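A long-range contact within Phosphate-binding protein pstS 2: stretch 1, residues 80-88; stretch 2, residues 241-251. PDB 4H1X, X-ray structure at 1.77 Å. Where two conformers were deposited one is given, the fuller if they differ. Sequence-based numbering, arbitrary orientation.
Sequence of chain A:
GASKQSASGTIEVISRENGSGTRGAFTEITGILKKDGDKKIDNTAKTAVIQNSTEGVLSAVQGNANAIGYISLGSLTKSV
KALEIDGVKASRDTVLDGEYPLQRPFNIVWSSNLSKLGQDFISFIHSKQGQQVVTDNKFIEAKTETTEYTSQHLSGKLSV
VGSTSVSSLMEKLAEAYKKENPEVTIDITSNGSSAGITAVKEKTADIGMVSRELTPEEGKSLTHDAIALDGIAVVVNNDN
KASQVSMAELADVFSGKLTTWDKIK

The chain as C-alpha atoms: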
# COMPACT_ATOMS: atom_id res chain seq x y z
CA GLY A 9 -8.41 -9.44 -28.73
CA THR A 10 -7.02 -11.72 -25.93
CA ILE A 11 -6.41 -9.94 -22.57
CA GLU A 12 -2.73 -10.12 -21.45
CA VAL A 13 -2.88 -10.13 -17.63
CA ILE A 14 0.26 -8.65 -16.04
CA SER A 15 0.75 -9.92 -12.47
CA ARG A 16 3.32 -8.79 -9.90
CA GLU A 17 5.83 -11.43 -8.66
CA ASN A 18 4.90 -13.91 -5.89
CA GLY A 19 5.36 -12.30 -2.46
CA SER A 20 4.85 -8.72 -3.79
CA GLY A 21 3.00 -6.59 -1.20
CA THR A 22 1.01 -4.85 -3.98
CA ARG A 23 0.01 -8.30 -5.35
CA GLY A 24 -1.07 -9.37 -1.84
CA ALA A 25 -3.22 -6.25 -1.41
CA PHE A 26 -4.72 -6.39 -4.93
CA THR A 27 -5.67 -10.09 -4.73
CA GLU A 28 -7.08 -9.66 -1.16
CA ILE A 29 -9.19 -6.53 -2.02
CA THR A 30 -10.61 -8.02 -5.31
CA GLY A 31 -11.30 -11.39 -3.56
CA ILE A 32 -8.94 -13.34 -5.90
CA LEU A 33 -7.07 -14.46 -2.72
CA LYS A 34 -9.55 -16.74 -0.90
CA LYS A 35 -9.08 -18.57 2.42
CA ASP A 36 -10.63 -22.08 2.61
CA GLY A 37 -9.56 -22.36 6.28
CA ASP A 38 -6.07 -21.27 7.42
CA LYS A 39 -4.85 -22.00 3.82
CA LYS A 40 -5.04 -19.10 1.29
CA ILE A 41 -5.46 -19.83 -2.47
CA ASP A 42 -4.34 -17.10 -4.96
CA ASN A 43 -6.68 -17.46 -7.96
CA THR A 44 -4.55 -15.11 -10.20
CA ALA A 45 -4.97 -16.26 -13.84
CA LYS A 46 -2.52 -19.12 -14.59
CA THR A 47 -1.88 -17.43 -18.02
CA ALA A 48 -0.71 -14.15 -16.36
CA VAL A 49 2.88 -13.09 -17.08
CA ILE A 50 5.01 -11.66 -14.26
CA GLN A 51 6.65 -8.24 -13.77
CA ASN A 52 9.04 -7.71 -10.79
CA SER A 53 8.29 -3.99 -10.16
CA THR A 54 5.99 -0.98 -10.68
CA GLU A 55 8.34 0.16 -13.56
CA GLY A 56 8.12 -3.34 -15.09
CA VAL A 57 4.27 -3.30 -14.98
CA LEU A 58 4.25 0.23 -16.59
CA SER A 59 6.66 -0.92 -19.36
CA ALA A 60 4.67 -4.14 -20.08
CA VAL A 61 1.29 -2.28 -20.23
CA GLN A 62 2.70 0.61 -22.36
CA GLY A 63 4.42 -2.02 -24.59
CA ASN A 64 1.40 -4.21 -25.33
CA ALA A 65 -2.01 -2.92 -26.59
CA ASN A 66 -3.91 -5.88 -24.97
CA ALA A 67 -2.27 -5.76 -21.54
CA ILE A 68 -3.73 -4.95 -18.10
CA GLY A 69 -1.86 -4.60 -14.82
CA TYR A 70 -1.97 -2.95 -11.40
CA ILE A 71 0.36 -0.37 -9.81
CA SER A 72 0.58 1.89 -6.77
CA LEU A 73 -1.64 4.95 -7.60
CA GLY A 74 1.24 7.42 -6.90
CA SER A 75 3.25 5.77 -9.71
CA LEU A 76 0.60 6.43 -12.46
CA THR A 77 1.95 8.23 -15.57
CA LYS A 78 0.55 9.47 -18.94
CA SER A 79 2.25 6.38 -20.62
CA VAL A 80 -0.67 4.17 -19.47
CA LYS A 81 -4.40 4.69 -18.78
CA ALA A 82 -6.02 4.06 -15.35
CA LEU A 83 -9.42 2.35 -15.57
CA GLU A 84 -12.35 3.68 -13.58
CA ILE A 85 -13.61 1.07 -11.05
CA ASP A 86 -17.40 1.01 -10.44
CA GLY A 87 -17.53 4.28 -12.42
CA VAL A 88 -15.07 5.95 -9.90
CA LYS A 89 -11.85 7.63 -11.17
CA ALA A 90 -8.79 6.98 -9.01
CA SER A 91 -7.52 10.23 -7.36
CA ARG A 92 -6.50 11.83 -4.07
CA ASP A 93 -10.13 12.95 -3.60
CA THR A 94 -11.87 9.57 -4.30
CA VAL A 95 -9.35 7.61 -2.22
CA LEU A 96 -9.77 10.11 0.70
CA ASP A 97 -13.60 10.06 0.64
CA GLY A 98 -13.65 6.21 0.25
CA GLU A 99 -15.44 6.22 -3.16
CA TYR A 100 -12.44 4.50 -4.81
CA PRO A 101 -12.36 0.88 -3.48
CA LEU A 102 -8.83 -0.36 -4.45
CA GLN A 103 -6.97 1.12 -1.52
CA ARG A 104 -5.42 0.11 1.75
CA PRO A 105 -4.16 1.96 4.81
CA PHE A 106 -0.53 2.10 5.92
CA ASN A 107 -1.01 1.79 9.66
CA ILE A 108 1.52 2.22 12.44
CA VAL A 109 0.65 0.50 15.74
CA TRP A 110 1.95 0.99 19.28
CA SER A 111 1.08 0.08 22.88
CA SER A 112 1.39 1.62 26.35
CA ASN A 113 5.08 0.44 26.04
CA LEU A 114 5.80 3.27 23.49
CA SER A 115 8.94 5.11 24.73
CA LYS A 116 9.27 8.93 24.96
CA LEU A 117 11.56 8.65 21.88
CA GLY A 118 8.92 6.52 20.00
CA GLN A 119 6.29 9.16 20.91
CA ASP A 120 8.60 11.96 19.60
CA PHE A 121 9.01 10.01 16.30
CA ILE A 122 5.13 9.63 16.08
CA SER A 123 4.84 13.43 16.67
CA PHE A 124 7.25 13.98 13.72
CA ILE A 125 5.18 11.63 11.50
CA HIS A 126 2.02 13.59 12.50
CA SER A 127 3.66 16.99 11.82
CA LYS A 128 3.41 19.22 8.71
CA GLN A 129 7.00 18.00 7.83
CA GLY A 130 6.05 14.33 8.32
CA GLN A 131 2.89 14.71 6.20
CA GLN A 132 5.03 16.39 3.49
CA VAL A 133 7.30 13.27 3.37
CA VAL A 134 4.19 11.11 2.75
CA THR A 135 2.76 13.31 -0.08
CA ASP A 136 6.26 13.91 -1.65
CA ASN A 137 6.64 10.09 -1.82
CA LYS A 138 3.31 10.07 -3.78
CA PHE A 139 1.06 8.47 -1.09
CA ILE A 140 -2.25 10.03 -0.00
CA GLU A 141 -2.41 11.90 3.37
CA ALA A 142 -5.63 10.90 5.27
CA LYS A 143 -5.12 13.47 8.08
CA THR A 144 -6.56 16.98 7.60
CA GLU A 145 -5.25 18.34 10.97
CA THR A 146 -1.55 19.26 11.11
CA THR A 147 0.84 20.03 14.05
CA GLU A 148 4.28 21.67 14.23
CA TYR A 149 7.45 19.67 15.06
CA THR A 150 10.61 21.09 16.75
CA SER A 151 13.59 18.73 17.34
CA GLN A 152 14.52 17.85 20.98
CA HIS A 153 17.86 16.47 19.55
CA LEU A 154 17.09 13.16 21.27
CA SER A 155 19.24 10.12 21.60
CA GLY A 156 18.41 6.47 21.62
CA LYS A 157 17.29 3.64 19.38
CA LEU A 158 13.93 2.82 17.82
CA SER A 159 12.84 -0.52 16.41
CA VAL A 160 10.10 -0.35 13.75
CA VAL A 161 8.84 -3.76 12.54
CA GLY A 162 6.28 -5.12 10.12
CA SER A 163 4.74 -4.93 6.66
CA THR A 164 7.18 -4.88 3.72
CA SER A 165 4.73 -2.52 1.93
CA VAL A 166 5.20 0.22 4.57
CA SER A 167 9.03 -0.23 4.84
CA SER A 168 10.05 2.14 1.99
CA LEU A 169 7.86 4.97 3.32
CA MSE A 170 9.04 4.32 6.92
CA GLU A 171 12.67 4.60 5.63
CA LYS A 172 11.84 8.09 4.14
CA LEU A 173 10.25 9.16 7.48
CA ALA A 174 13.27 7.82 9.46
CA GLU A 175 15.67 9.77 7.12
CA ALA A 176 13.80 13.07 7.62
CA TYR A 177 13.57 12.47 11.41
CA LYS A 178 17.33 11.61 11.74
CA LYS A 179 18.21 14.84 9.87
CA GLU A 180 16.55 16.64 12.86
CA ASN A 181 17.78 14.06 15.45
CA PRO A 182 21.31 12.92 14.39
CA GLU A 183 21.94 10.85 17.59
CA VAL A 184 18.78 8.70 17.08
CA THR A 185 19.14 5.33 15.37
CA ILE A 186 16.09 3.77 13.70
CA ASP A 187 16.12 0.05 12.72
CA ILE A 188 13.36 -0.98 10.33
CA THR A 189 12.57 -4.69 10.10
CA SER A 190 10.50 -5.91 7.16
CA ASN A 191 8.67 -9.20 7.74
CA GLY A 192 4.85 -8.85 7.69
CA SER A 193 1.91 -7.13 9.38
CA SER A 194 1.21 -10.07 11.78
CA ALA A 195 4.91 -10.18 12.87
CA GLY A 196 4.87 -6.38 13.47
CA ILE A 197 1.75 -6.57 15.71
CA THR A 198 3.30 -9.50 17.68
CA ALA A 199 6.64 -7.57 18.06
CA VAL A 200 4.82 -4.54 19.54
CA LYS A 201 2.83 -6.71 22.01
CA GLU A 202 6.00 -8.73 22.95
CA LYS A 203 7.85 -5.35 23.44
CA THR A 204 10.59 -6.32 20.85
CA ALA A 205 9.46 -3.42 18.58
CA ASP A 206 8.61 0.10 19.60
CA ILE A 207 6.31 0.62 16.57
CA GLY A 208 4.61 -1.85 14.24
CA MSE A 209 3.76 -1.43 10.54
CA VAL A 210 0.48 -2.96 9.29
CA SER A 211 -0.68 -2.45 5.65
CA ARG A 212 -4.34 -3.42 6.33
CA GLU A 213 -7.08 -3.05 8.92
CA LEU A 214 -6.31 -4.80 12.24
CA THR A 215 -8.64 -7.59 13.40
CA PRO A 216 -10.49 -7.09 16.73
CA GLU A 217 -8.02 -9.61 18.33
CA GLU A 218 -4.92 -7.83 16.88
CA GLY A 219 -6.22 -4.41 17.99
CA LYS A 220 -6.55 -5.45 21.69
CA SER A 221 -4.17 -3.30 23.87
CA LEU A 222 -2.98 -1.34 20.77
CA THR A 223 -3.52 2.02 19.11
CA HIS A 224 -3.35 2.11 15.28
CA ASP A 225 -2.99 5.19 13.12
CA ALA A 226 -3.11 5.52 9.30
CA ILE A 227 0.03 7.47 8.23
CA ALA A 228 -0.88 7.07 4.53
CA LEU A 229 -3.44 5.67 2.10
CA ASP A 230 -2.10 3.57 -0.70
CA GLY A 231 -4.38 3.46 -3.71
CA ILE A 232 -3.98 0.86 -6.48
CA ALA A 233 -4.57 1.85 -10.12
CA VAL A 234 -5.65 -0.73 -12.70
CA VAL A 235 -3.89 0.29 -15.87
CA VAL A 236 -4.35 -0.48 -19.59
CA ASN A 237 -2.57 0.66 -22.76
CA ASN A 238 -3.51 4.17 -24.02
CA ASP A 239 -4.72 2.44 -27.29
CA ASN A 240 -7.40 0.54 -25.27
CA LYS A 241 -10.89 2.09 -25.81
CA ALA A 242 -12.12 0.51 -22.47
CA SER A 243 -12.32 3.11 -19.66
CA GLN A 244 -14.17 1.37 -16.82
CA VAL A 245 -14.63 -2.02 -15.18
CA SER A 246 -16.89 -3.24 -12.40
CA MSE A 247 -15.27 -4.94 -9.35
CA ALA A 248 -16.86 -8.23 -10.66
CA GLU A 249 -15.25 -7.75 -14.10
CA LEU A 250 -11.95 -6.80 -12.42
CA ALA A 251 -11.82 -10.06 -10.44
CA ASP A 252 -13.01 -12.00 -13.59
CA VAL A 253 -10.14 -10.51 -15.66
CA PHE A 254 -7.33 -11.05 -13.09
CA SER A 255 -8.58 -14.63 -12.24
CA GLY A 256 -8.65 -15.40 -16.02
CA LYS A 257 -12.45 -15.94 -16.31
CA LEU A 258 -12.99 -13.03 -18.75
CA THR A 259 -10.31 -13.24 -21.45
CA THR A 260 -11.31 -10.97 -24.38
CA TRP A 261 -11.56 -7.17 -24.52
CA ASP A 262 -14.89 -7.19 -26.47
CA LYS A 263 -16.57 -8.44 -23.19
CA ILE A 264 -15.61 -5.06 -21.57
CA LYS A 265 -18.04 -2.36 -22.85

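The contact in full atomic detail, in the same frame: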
# COMPACT_ATOMS: atom_id res chain seq x y z
N VAL A 80 0.37 5.20 -19.60
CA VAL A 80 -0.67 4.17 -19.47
C VAL A 80 -1.99 4.87 -19.10
O VAL A 80 -1.98 6.05 -18.72
CB VAL A 80 -0.31 3.04 -18.46
CG1 VAL A 80 0.94 2.25 -18.87
CG2 VAL A 80 -0.18 3.59 -17.05
N LYS A 81 -3.10 4.13 -19.13
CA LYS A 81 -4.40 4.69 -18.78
C LYS A 81 -5.01 3.96 -17.57
O LYS A 81 -5.15 2.74 -17.61
CB LYS A 81 -5.34 4.61 -19.98
CG LYS A 81 -6.73 5.17 -19.68
CD LYS A 81 -7.57 5.36 -20.92
CE LYS A 81 -8.23 4.11 -21.39
NZ LYS A 81 -9.21 4.39 -22.48
N ALA A 82 -5.37 4.69 -16.51
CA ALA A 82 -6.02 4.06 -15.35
C ALA A 82 -7.51 3.87 -15.65
O ALA A 82 -8.19 4.80 -16.12
CB ALA A 82 -5.83 4.90 -14.08
N LEU A 83 -8.01 2.64 -15.41
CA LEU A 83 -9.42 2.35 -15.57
C LEU A 83 -10.21 2.93 -14.41
O LEU A 83 -9.70 3.00 -13.30
CB LEU A 83 -9.67 0.82 -15.63
CG LEU A 83 -9.15 0.05 -16.85
CD1 LEU A 83 -9.41 -1.45 -16.70
CD2 LEU A 83 -9.77 0.56 -18.14
N GLU A 84 -11.47 3.30 -14.67
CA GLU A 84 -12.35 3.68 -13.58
C GLU A 84 -12.88 2.36 -13.00
O GLU A 84 -13.05 1.40 -13.75
CB GLU A 84 -13.48 4.61 -14.09
CG GLU A 84 -12.94 5.94 -14.59
CD GLU A 84 -13.99 6.96 -15.01
OE1 GLU A 84 -15.17 6.58 -15.14
OE2 GLU A 84 -13.61 8.14 -15.21
N ILE A 85 -13.09 2.29 -11.68
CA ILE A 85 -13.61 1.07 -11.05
C ILE A 85 -14.95 1.42 -10.42
O ILE A 85 -15.02 2.33 -9.58
CB ILE A 85 -12.61 0.41 -10.07
CG1 ILE A 85 -11.44 -0.22 -10.84
CG2 ILE A 85 -13.30 -0.67 -9.22
CD1 ILE A 85 -10.28 0.61 -10.93
N ASP A 86 -16.02 0.74 -10.88
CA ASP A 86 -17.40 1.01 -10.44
C ASP A 86 -17.77 2.46 -10.77
O ASP A 86 -18.40 3.15 -9.96
CB ASP A 86 -17.60 0.74 -8.93
CG ASP A 86 -17.40 -0.69 -8.44
OD1 ASP A 86 -17.79 -1.64 -9.17
OD2 ASP A 86 -16.97 -0.85 -7.27
N GLY A 87 -17.32 2.92 -11.93
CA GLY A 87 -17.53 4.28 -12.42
C GLY A 87 -16.80 5.38 -11.67
O GLY A 87 -17.04 6.57 -11.95
N VAL A 88 -15.87 5.01 -10.73
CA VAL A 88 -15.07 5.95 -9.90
C VAL A 88 -13.63 6.07 -10.43
O VAL A 88 -12.90 5.07 -10.52
CB VAL A 88 -15.05 5.55 -8.39
CG1 VAL A 88 -14.23 6.53 -7.55
CG2 VAL A 88 -16.46 5.40 -7.83
N LYS A 241 -9.66 1.28 -25.84
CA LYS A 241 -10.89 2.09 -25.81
C LYS A 241 -11.67 1.89 -24.49
O LYS A 241 -12.43 2.78 -24.13
CB LYS A 241 -11.78 1.84 -27.04
CG LYS A 241 -12.59 0.54 -27.04
CD LYS A 241 -13.69 0.56 -28.10
CE LYS A 241 -14.61 -0.64 -28.02
NZ LYS A 241 -15.62 -0.64 -29.12
N ALA A 242 -11.47 0.76 -23.77
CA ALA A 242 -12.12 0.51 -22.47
C ALA A 242 -11.71 1.58 -21.45
O ALA A 242 -10.55 1.99 -21.44
CB ALA A 242 -11.75 -0.87 -21.94
N SER A 243 -12.65 2.06 -20.62
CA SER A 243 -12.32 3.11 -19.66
C SER A 243 -12.81 2.76 -18.26
O SER A 243 -12.43 3.43 -17.31
CB SER A 243 -12.92 4.44 -20.10
OG SER A 243 -14.34 4.40 -20.11
N GLN A 244 -13.68 1.75 -18.15
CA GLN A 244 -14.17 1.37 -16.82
C GLN A 244 -14.47 -0.11 -16.71
O GLN A 244 -14.85 -0.77 -17.69
CB GLN A 244 -15.41 2.20 -16.41
CG GLN A 244 -16.65 1.99 -17.26
CD GLN A 244 -17.79 2.83 -16.75
OE1 GLN A 244 -18.26 3.75 -17.44
NE2 GLN A 244 -18.26 2.54 -15.54
N VAL A 245 -14.31 -0.63 -15.49
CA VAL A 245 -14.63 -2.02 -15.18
C VAL A 245 -15.36 -2.06 -13.86
O VAL A 245 -15.07 -1.25 -12.98
CB VAL A 245 -13.41 -2.99 -15.15
CG1 VAL A 245 -12.94 -3.33 -16.57
CG2 VAL A 245 -12.25 -2.46 -14.31
N SER A 246 -16.28 -3.01 -13.71
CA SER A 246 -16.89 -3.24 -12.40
C SER A 246 -15.91 -4.04 -11.55
O SER A 246 -14.96 -4.62 -12.10
CB SER A 246 -18.20 -4.01 -12.57
OG SER A 246 -17.98 -5.28 -13.17
N MSE A 247 -16.13 -4.12 -10.22
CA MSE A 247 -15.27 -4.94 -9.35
C MSE A 247 -15.42 -6.42 -9.75
O MSE A 247 -14.43 -7.13 -9.71
CB MSE A 247 -15.58 -4.73 -7.86
CG MSE A 247 -14.99 -3.44 -7.27
SE MSE A 247 -13.08 -3.48 -6.78
CE MSE A 247 -13.14 -4.80 -5.31
N ALA A 248 -16.62 -6.86 -10.19
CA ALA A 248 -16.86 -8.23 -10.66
C ALA A 248 -16.01 -8.53 -11.88
O ALA A 248 -15.34 -9.56 -11.92
CB ALA A 248 -18.32 -8.45 -11.01
N GLU A 249 -16.03 -7.61 -12.87
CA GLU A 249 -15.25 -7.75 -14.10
C GLU A 249 -13.79 -7.78 -13.76
O GLU A 249 -13.07 -8.60 -14.30
CB GLU A 249 -15.52 -6.61 -15.07
CG GLU A 249 -16.74 -6.80 -15.95
CD GLU A 249 -17.07 -5.63 -16.84
OE1 GLU A 249 -16.74 -4.47 -16.47
OE2 GLU A 249 -17.68 -5.86 -17.91
N LEU A 250 -13.35 -6.89 -12.83
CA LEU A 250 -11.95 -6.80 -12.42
C LEU A 250 -11.45 -8.14 -11.91
O LEU A 250 -10.40 -8.62 -12.36
CB LEU A 250 -11.75 -5.71 -11.34
CG LEU A 250 -10.29 -5.40 -10.97
CD1 LEU A 250 -9.46 -5.02 -12.22
CD2 LEU A 250 -10.22 -4.31 -9.92
N ALA A 251 -12.20 -8.76 -10.99
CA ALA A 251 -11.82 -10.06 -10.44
C ALA A 251 -11.86 -11.14 -11.54
O ALA A 251 -10.95 -11.96 -11.60
CB ALA A 251 -12.71 -10.43 -9.27
O HOH W 1 -10.16 5.10 -17.86

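What holds the two backbones side by side? A short parallel pairing sets Glu 84 beside Gln 244 and Ile 85 beside Val 245. Glu 84 N donates to Ser 243 O at 2.8 Å, Val 245 N donates to Glu 84 O at 3.0 Å, and Asp 86 N donates to Val 245 O, also at 3.0 Å. Just before this ladder a water bridges the stretches, donating to Ala 82 O at 2.6 Å and to Ser 243 O at 2.9 Å.

Which side chains fill the buried face? Ile 85 and Val 245 lie on the same face of the sheet, and Ile 85 CG2 rests 3.7 Å from Met 247 SE, where the selenomethionine opens the helix. The m rotamer of Leu 83 and its t chi2 carry the end of the side chain nearer the other stretch than its sideways CA-to-CB bond suggests, bringing Leu 83 CD1 to 3.8 Å from Val 245 CG2.

What happens on the other face? Glu 84 and Gln 244 lie side by side there, CB to CB 3.9 Å apart, without a hydrogen bond between their side chains.

How does Lys 81 reach the second stretch? Its side chain is t at chi1, chi2 and chi4, with one p bend at chi3. This largely extended chain delivers Lys 81 NZ to Ala 242 O, a hydrogen bond of 2.9 Å.

How does the turn meet the helix start? Ile 85 to Val 88 form a type I' turn, so Asp 86 and Gly 87 both have positive phi. With chi1 m, Asp 86 places OD1 3.2 Å from Met 247 N, accepting its hydrogen bond. Ser 246, with chi1 p, caps the helix: Ser 246 OG accepts from Glu 249 N at 3.1 Å, while Ser 246 N donates to Glu 249 OE1 at 3.2 Å.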